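SusD homolog (Bacteroides thetaiotaomicron, PDB 4MRU) probably binds mucin O-glycans at the cell surface as a SusD-like outer-membrane lipoprotein that serves glycan uptake. Local coordinates at residues L250-D254 against N313-T317. Residues are numbered along the deposited sequence; the frame is centred on the assembly and turned at random.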
loop_
_atom_site.group_PDB
_atom_site.type_symbol
_atom_site.label_atom_id
_atom_site.label_comp_id
_atom_site.label_asym_id
_atom_site.label_seq_id
_atom_site.Cartn_x
_atom_site.Cartn_y
_atom_site.Cartn_z
ATOM N N LEU A 250 -12.978 -14.052 0.810
ATOM C CA LEU A 250 -12.985 -15.310 0.067
ATOM C C LEU A 250 -11.553 -15.820 -0.167
ATOM O O LEU A 250 -11.291 -17.016 0.000
ATOM C CB LEU A 250 -13.672 -15.178 -1.298
ATOM C CG LEU A 250 -15.168 -14.921 -1.200
ATOM C CD1 LEU A 250 -15.688 -14.469 -2.565
ATOM C CD2 LEU A 250 -15.922 -16.140 -0.679
ATOM N N CYS A 251 -10.657 -14.921 -0.573
ATOM C CA CYS A 251 -9.299 -15.280 -0.990
ATOM C C CYS A 251 -8.549 -15.999 0.116
ATOM O O CYS A 251 -7.743 -16.885 -0.160
ATOM C CB CYS A 251 -8.486 -14.042 -1.410
ATOM S SG CYS A 251 -9.245 -13.088 -2.775
ATOM N N PHE A 252 -8.811 -15.602 1.364
ATOM C CA PHE A 252 -8.040 -16.060 2.498
ATOM C C PHE A 252 -8.771 -17.146 3.264
ATOM O O PHE A 252 -8.178 -18.128 3.659
ATOM C CB PHE A 252 -7.748 -14.886 3.431
ATOM C CG PHE A 252 -6.877 -13.831 2.812
ATOM C CD1 PHE A 252 -5.500 -13.939 2.855
ATOM C CD2 PHE A 252 -7.448 -12.733 2.188
ATOM C CE1 PHE A 252 -4.687 -12.990 2.274
ATOM C CE2 PHE A 252 -6.650 -11.750 1.632
ATOM C CZ PHE A 252 -5.267 -11.883 1.657
ATOM N N ASN A 253 -10.059 -16.954 3.483
ATOM C CA ASN A 253 -10.852 -17.831 4.340
ATOM C C ASN A 253 -11.470 -19.009 3.605
ATOM O O ASN A 253 -11.660 -20.049 4.199
ATOM C CB ASN A 253 -11.962 -17.035 5.039
ATOM C CG ASN A 253 -11.436 -16.150 6.156
ATOM O OD1 ASN A 253 -10.255 -16.204 6.537
ATOM N ND2 ASN A 253 -12.323 -15.313 6.701
ATOM N N ASP A 254 -11.866 -18.829 2.362
ATOM C CA ASP A 254 -12.718 -19.821 1.668
ATOM C C ASP A 254 -11.955 -20.479 0.574
ATOM O O ASP A 254 -11.868 -21.678 0.555
ATOM C CB ASP A 254 -14.009 -19.173 1.143
ATOM C CG ASP A 254 -14.813 -18.525 2.301
ATOM O OD1 ASP A 254 -15.091 -19.228 3.296
ATOM O OD2 ASP A 254 -15.005 -17.305 2.297
ATOM N N ASN A 313 -3.130 -17.749 8.921
ATOM C CA ASN A 313 -3.926 -16.900 8.042
ATOM C C ASN A 313 -4.005 -15.498 8.609
ATOM O O ASN A 313 -3.726 -15.288 9.780
ATOM C CB ASN A 313 -5.344 -17.470 7.935
ATOM C CG ASN A 313 -6.148 -16.898 6.784
ATOM O OD1 ASN A 313 -5.686 -16.081 6.002
ATOM N ND2 ASN A 313 -7.377 -17.325 6.701
ATOM N N ARG A 314 -4.376 -14.522 7.800
ATOM C CA ARG A 314 -4.855 -13.311 8.395
ATOM C C ARG A 314 -6.181 -13.588 9.098
ATOM O O ARG A 314 -6.876 -14.506 8.751
ATOM C CB ARG A 314 -4.970 -12.166 7.368
ATOM C CG ARG A 314 -5.957 -12.325 6.272
ATOM C CD ARG A 314 -5.874 -11.091 5.344
ATOM N NE ARG A 314 -6.596 -9.944 5.911
ATOM C CZ ARG A 314 -7.176 -8.978 5.188
ATOM N NH1 ARG A 314 -7.080 -8.953 3.861
ATOM N NH2 ARG A 314 -7.845 -8.034 5.793
ATOM N N LEU A 315 -6.486 -12.756 10.099
ATOM C CA LEU A 315 -7.732 -12.825 10.867
ATOM C C LEU A 315 -8.691 -11.805 10.279
ATOM O O LEU A 315 -8.461 -10.611 10.389
ATOM C CB LEU A 315 -7.466 -12.528 12.331
ATOM C CG LEU A 315 -8.696 -12.555 13.254
ATOM C CD1 LEU A 315 -9.297 -13.964 13.275
ATOM C CD2 LEU A 315 -8.346 -12.067 14.645
HETATM N N MSE A 316 -9.710 -12.267 9.573
HETATM C CA MSE A 316 -10.690 -11.392 9.004
HETATM C C MSE A 316 -12.013 -12.079 8.864
HETATM O O MSE A 316 -12.108 -13.329 8.948
HETATM C CB MSE A 316 -10.203 -10.965 7.619
HETATM C CG MSE A 316 -10.298 -12.092 6.597
HETATM SE SE MSE A 316 -9.574 -11.384 4.896
HETATM C CE MSE A 316 -10.748 -9.830 4.737
ATOM N N THR A 317 -13.055 -11.273 8.662
ATOM C CA THR A 317 -14.418 -11.780 8.448
ATOM C C THR A 317 -14.979 -11.127 7.215
ATOM O O THR A 317 -14.478 -10.073 6.785
ATOM C CB THR A 317 -15.377 -11.485 9.635
ATOM O OG1 THR A 317 -15.855 -10.123 9.562
ATOM C CG2 THR A 317 -14.694 -11.753 11.007
HETATM O O HOH W 1 -9.423 -15.253 8.924
#
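Arg314 sets its CD over the centre of one face of the Phe252 ring, with its CG above the CG-CD1 side. Arg314 CD does most of the touching: it stands 3.6 Å from the centroid of the Phe252 ring and almost exactly on the ring normal, a CH-pi contact over the middle of the face. The bend at chi3 (-80°) then swings the guanidinium over the rim, edge leading, with Arg314 NH1 3.6 Å from Phe252 CE2. Its plane is turned 70° from that of the phenyl, and the cation-pi component is off-centre, with Arg314 CZ 5.0 Å from the centroid of the Phe252 ring. Selenomethionine Met316 completes the apolar part with a Met-aromatic contact. Met316 SE meets Phe252 CD2 obliquely at 3.7 Å and also covers one face of the Arg314 guanidinium, so the selenium touches both groups. Tyr43 of helix 40-54 and the ring of Phe58 pack against Phe252 as well. An alanine in place of Phe252 would probably leave a gap under Arg314 CD and beside the selenium, with the off-centre cation-pi contact lost.

In this SusD-family protein the contact joins the short helix 248-254, which has a wider pi-type turn, to the irregular loop between helix 304-309 and strand 322-325.

The polar contacts centre on Asn253. With CG anti to its carbonyl carbon, its amide reaches the loop, and Asn253 ND2 donates to Met316 O at 3.0 Å. The bond is fairly straight (162°) and lies in the Asn253 amide plane, but meets the carbonyl from above its own plane. Water 1 links Asn253 OD1 to the loop backbone, where it binds Arg314 O and accepts from Met316 N. Asn313 ND2 gives only a weak, bent bond to Phe252 O (3.2 Å), a carbonyl that also accepts from Arg259.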